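Adhesin LabA (Helicobacter pylori, PDB 6GMM) is a lectin-like adhesin that probably helps the bacterium attach to the gastric mucosa by recognising LacdiNAc-bearing glycans. Local coordinates at residues L15-S20 and Q444-S449; N279-A284 and G430-Y435. All blocks are in the same frame, centred on the assembly; numbering follows the deposited sequence.

Contact 1: L15-S20 and Q444-S449; sequences LLTNYS and QVQSRS
L16 and V445 form the close-packed part of this helix-to-helix contact, where CD1 of L16 lies 3.7 Å from CG1 of V445. The two side chains meet at about a right angle, methyl against methyl. Leucine suits this place because its branch lies one carbon further out: with chi2 at 176°, CD1 stands anti to CA and spans much of the gap between helices whose L16 and Q446 CA atoms are 8.8 Å apart. V445, branched at CB and shorter, answers with CG1, which stands anti to the backbone N (chi1 161°). Both residues are buried. The looser side belongs to T17 and Q446, which are partly exposed. Q446 reaches across with its amide, but NE2 stays 4.0 Å from OG1 of T17, a touch rather than a bond. That hydroxyl is hydrogen-bonded instead to N13 O one turn back. The contact thus joins helix 4-28, near the N-terminus, to helix 439-452, near the C-terminus. Close by, S449 OG and E10 OE1 hydrogen-bond between the same helices; L16 also packs on H442 and on I437 of strand 433-437, and Y19 on Y399 and I402 of helix 388-408.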
loop_
_atom_site.group_PDB
_atom_site.type_symbol
_atom_site.label_atom_id
_atom_site.label_comp_id
_atom_site.label_asym_id
_atom_site.label_seq_id
_atom_site.Cartn_x
_atom_site.Cartn_y
_atom_site.Cartn_z
ATOM N N LEU A 15 -25.395 -21.352 -0.319
ATOM C CA LEU A 15 -24.951 -22.590 0.324
ATOM C C LEU A 15 -24.156 -23.427 -0.702
ATOM O O LEU A 15 -23.167 -24.062 -0.343
ATOM C CB LEU A 15 -26.158 -23.407 0.832
ATOM C CG LEU A 15 -26.843 -22.950 2.132
ATOM C CD1 LEU A 15 -28.224 -23.599 2.264
ATOM C CD2 LEU A 15 -26.012 -23.318 3.353
ATOM N N LEU A 16 -24.596 -23.417 -1.973
ATOM C CA LEU A 16 -23.946 -24.154 -3.056
ATOM C C LEU A 16 -22.552 -23.600 -3.338
ATOM O O LEU A 16 -21.599 -24.371 -3.437
ATOM C CB LEU A 16 -24.810 -24.156 -4.315
ATOM C CG LEU A 16 -26.043 -25.081 -4.279
ATOM C CD1 LEU A 16 -26.868 -24.932 -5.545
ATOM C CD2 LEU A 16 -25.648 -26.535 -4.066
ATOM N N THR A 17 -22.441 -22.263 -3.398
ATOM C CA THR A 17 -21.196 -21.505 -3.583
ATOM C C THR A 17 -20.230 -21.830 -2.440
ATOM O O THR A 17 -19.099 -22.261 -2.691
ATOM C CB THR A 17 -21.558 -20.030 -3.704
ATOM O OG1 THR A 17 -22.252 -19.874 -4.938
ATOM C CG2 THR A 17 -20.321 -19.081 -3.674
ATOM N N ASN A 18 -20.715 -21.726 -1.198
ATOM C CA ASN A 18 -19.907 -22.023 -0.009
ATOM C C ASN A 18 -19.449 -23.471 0.010
ATOM O O ASN A 18 -18.293 -23.740 0.319
ATOM C CB ASN A 18 -20.662 -21.656 1.280
ATOM C CG ASN A 18 -20.734 -20.164 1.559
ATOM O OD1 ASN A 18 -20.141 -19.334 0.867
ATOM N ND2 ASN A 18 -21.484 -19.788 2.584
ATOM N N TYR A 19 -20.344 -24.398 -0.378
ATOM C CA TYR A 19 -20.068 -25.829 -0.439
ATOM C C TYR A 19 -18.979 -26.093 -1.496
ATOM O O TYR A 19 -17.971 -26.728 -1.188
ATOM C CB TYR A 19 -21.375 -26.574 -0.814
ATOM C CG TYR A 19 -21.268 -28.075 -0.995
ATOM C CD1 TYR A 19 -21.087 -28.634 -2.258
ATOM C CD2 TYR A 19 -21.469 -28.943 0.074
ATOM C CE1 TYR A 19 -21.004 -30.017 -2.437
ATOM C CE2 TYR A 19 -21.390 -30.328 -0.093
ATOM C CZ TYR A 19 -21.171 -30.861 -1.355
ATOM O OH TYR A 19 -21.142 -32.228 -1.557
ATOM N N SER A 20 -19.210 -25.625 -2.734
ATOM C CA SER A 20 -18.336 -25.816 -3.892
ATOM C C SER A 20 -16.891 -25.400 -3.624
ATOM O O SER A 20 -15.970 -26.157 -3.962
ATOM C CB SER A 20 -18.879 -25.051 -5.092
ATOM O OG SER A 20 -18.004 -25.190 -6.196
ATOM N N GLN A 444 -27.990 -24.011 -12.978
ATOM C CA GLN A 444 -29.442 -23.914 -13.052
ATOM C C GLN A 444 -30.018 -23.162 -11.865
ATOM O O GLN A 444 -30.809 -22.257 -12.079
ATOM C CB GLN A 444 -30.071 -25.297 -13.165
ATOM C CG GLN A 444 -30.230 -25.749 -14.601
ATOM C CD GLN A 444 -30.974 -27.054 -14.707
ATOM O OE1 GLN A 444 -30.691 -28.023 -13.992
ATOM N NE2 GLN A 444 -31.899 -27.126 -15.652
ATOM N N VAL A 445 -29.565 -23.473 -10.633
ATOM C CA VAL A 445 -30.020 -22.816 -9.408
ATOM C C VAL A 445 -29.587 -21.351 -9.404
ATOM O O VAL A 445 -30.423 -20.470 -9.198
ATOM C CB VAL A 445 -29.594 -23.622 -8.146
ATOM C CG1 VAL A 445 -29.635 -22.785 -6.864
ATOM C CG2 VAL A 445 -30.464 -24.861 -8.000
ATOM N N GLN A 446 -28.292 -21.102 -9.700
ATOM C CA GLN A 446 -27.627 -19.805 -9.794
ATOM C C GLN A 446 -28.421 -18.906 -10.751
ATOM O O GLN A 446 -28.722 -17.754 -10.423
ATOM C CB GLN A 446 -26.210 -20.034 -10.349
ATOM C CG GLN A 446 -25.102 -19.160 -9.773
ATOM C CD GLN A 446 -23.753 -19.855 -9.882
ATOM O OE1 GLN A 446 -23.461 -20.603 -10.840
ATOM N NE2 GLN A 446 -22.897 -19.630 -8.888
ATOM N N SER A 447 -28.777 -19.452 -11.917
ATOM C CA SER A 447 -29.548 -18.751 -12.917
ATOM C C SER A 447 -31.034 -18.623 -12.537
ATOM O O SER A 447 -31.625 -17.591 -12.821
ATOM C CB SER A 447 -29.387 -19.413 -14.274
ATOM O OG SER A 447 -30.091 -18.652 -15.237
ATOM N N ARG A 448 -31.629 -19.636 -11.893
ATOM C CA ARG A 448 -33.037 -19.566 -11.477
ATOM C C ARG A 448 -33.231 -18.519 -10.373
ATOM O O ARG A 448 -34.284 -17.890 -10.313
ATOM C CB ARG A 448 -33.580 -20.938 -11.045
ATOM N N SER A 449 -32.201 -18.312 -9.533
ATOM C CA SER A 449 -32.205 -17.338 -8.438
ATOM C C SER A 449 -32.204 -15.894 -8.956
ATOM O O SER A 449 -32.939 -15.063 -8.416
ATOM C CB SER A 449 -31.027 -17.575 -7.495
ATOM O OG SER A 449 -31.004 -16.600 -6.465
#

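Contact 2: N279-A284 and G430-Y435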
loop_
_atom_site.group_PDB
_atom_site.type_symbol
_atom_site.label_atom_id
_atom_site.label_comp_id
_atom_site.label_asym_id
_atom_site.label_seq_id
_atom_site.Cartn_x
_atom_site.Cartn_y
_atom_site.Cartn_z
ATOM N N ASN A 279 -1.048 -36.572 5.171
ATOM C CA ASN A 279 -2.116 -36.570 6.157
ATOM C C ASN A 279 -2.414 -35.105 6.537
ATOM O O ASN A 279 -1.611 -34.459 7.215
ATOM C CB ASN A 279 -1.742 -37.418 7.375
ATOM C CG ASN A 279 -2.826 -37.503 8.428
ATOM O OD1 ASN A 279 -3.812 -36.745 8.439
ATOM N ND2 ASN A 279 -2.629 -38.396 9.370
ATOM N N PRO A 280 -3.571 -34.565 6.097
ATOM C CA PRO A 280 -3.884 -33.156 6.403
ATOM C C PRO A 280 -4.138 -32.860 7.878
ATOM O O PRO A 280 -4.113 -31.717 8.283
ATOM C CB PRO A 280 -5.123 -32.868 5.549
ATOM C CG PRO A 280 -5.702 -34.160 5.262
ATOM C CD PRO A 280 -4.630 -35.198 5.290
ATOM N N TYR A 281 -4.415 -33.884 8.673
ATOM C CA TYR A 281 -4.669 -33.674 10.091
ATOM C C TYR A 281 -3.371 -33.546 10.874
ATOM O O TYR A 281 -3.379 -32.970 11.963
ATOM C CB TYR A 281 -5.458 -34.849 10.663
ATOM C CG TYR A 281 -6.809 -35.086 10.028
ATOM C CD1 TYR A 281 -7.956 -34.474 10.530
ATOM C CD2 TYR A 281 -6.962 -36.011 8.997
ATOM C CE1 TYR A 281 -9.215 -34.733 9.982
ATOM C CE2 TYR A 281 -8.219 -36.306 8.469
ATOM C CZ TYR A 281 -9.343 -35.656 8.955
ATOM O OH TYR A 281 -10.577 -35.957 8.419
ATOM N N LYS A 282 -2.266 -34.102 10.348
ATOM C CA LYS A 282 -0.994 -34.157 11.081
ATOM C C LYS A 282 0.195 -33.517 10.429
ATOM O O LYS A 282 1.071 -32.999 11.129
ATOM C CB LYS A 282 -0.649 -35.623 11.348
ATOM C CG LYS A 282 -1.686 -36.342 12.179
ATOM C CD LYS A 282 -1.141 -36.685 13.525
ATOM C CE LYS A 282 -1.208 -35.543 14.482
ATOM N NZ LYS A 282 0.027 -35.491 15.297
ATOM N N ASP A 283 0.270 -33.572 9.104
ATOM C CA ASP A 283 1.448 -33.085 8.401
ATOM C C ASP A 283 1.382 -31.633 7.967
ATOM O O ASP A 283 2.205 -31.250 7.143
ATOM C CB ASP A 283 1.750 -33.998 7.191
ATOM C CG ASP A 283 1.672 -35.489 7.465
ATOM O OD1 ASP A 283 1.885 -35.889 8.627
ATOM O OD2 ASP A 283 1.383 -36.257 6.514
ATOM N N ALA A 284 0.467 -30.812 8.539
ATOM C CA ALA A 284 0.296 -29.404 8.129
ATOM C C ALA A 284 0.672 -28.349 9.192
ATOM O O ALA A 284 0.135 -27.230 9.180
ATOM C CB ALA A 284 -1.125 -29.176 7.638
ATOM N N GLY A 430 -7.645 -40.320 5.781
ATOM C CA GLY A 430 -8.678 -40.122 6.794
ATOM C C GLY A 430 -9.849 -39.261 6.358
ATOM O O GLY A 430 -10.552 -38.686 7.201
ATOM N N ILE A 431 -10.049 -39.165 5.031
ATOM C CA ILE A 431 -11.143 -38.435 4.386
ATOM C C ILE A 431 -12.116 -39.532 3.910
ATOM O O ILE A 431 -12.123 -39.929 2.736
ATOM C CB ILE A 431 -10.645 -37.475 3.253
ATOM C CG1 ILE A 431 -9.569 -36.486 3.781
ATOM C CG2 ILE A 431 -11.824 -36.711 2.600
ATOM C CD1 ILE A 431 -8.545 -36.049 2.730
ATOM N N GLN A 432 -12.887 -40.056 4.875
ATOM C CA GLN A 432 -13.853 -41.141 4.683
ATOM C C GLN A 432 -15.034 -40.761 3.785
ATOM O O GLN A 432 -15.668 -41.647 3.220
ATOM C CB GLN A 432 -14.337 -41.713 6.034
ATOM C CG GLN A 432 -15.082 -40.729 6.943
ATOM C CD GLN A 432 -14.158 -40.001 7.891
ATOM O OE1 GLN A 432 -13.730 -40.543 8.917
ATOM N NE2 GLN A 432 -13.849 -38.750 7.585
ATOM N N ASP A 433 -15.347 -39.459 3.667
ATOM C CA ASP A 433 -16.462 -39.020 2.829
ATOM C C ASP A 433 -15.991 -38.070 1.748
ATOM O O ASP A 433 -15.321 -37.066 2.026
ATOM C CB ASP A 433 -17.610 -38.428 3.664
ATOM C CG ASP A 433 -18.396 -39.483 4.417
ATOM O OD1 ASP A 433 -17.964 -39.864 5.524
ATOM O OD2 ASP A 433 -19.434 -39.946 3.884
ATOM N N ASN A 434 -16.285 -38.450 0.506
ATOM C CA ASN A 434 -15.939 -37.701 -0.684
ATOM C C ASN A 434 -17.186 -36.970 -1.124
ATOM O O ASN A 434 -18.206 -37.600 -1.409
ATOM C CB ASN A 434 -15.417 -38.641 -1.765
ATOM C CG ASN A 434 -13.911 -38.681 -1.856
ATOM O OD1 ASN A 434 -13.189 -38.651 -0.844
ATOM N ND2 ASN A 434 -13.407 -38.757 -3.082
ATOM N N TYR A 435 -17.132 -35.637 -1.103
ATOM C CA TYR A 435 -18.282 -34.824 -1.452
ATOM C C TYR A 435 -18.189 -34.366 -2.889
ATOM O O TYR A 435 -17.091 -34.236 -3.443
ATOM C CB TYR A 435 -18.446 -33.653 -0.481
ATOM C CG TYR A 435 -18.807 -34.085 0.923
ATOM C CD1 TYR A 435 -20.135 -34.198 1.316
ATOM C CD2 TYR A 435 -17.818 -34.334 1.877
ATOM C CE1 TYR A 435 -20.475 -34.565 2.618
ATOM C CE2 TYR A 435 -18.146 -34.708 3.180
ATOM C CZ TYR A 435 -19.477 -34.833 3.542
ATOM O OH TYR A 435 -19.814 -35.233 4.810
#
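The Y281 ring meets G430 at its edge: G430 O lies near the ring plane beside CE2 and the hydroxyl, 3.6 Å from CE2. N279 OD1, from the ring's own loop, also lies at the edge and in plane, and F388 packs with the ring edge-to-face. Segment 279-284, part of the loop before helix 287-311, begins with an Asx turn at N279, and it is fastened here to the connection of the β-hairpin formed by strands 419-423 and 433-437. The fastening is the hydrogen bond from Y281 OH to G430 O, 3.0 Å long, with the hydroxyl standing 45° above the carbonyl plane. Tyrosine fits because its rigid ring carries the donor far from the loop backbone; CG lies anti to the carbonyl carbon (chi1 -60°), which directs the ring toward G430. G430 fits because, lacking a side chain, it lets CE2 come close to its backbone, and its positive phi is easily adopted by this residue. Beside this polar link, P280 CG rests 4.2 Å from I431 CD1, a looser apolar touch; Y392 of helix 388-408 packs against both Y281 and I431. Q432, on the exposed side, brings NE2 only to 4.4 Å from Y281 OH. The platform for the tyrosine is built within its loop. N279 OD1 lies 2.9 Å from Y281 N and accepts its hydrogen, bridging P280, whose lack of an N-H suits a place where the turn uses none. Finally, D283 OD2 accepts from N279 N, 2.8 Å away and 47° above the carboxylate plane.

Overall arrangement
Both contacts lie on the same side of the chain's centre, their own centres about 35 Å (contact 1) and 37 Å (contact 2) from it and about 26 Å from each other. Along the chain contact 2 is nested inside the loop that contact 1 closes. Continuity comes from segment 430-435, which runs into strand 433-437 and then, after one residue, into helix 439-452, carrier of 444-449. The two contacts also touch: Y19 OH, hydrogen-bonded to Y436 O, packs 3.2 Å from Y435 CB. Helix 388-408 adjoins both, meeting N18 and Y19 of contact 1 through H398, Y399 and I402, and P280, Y281 and I431 of contact 2 through F388 and Y392.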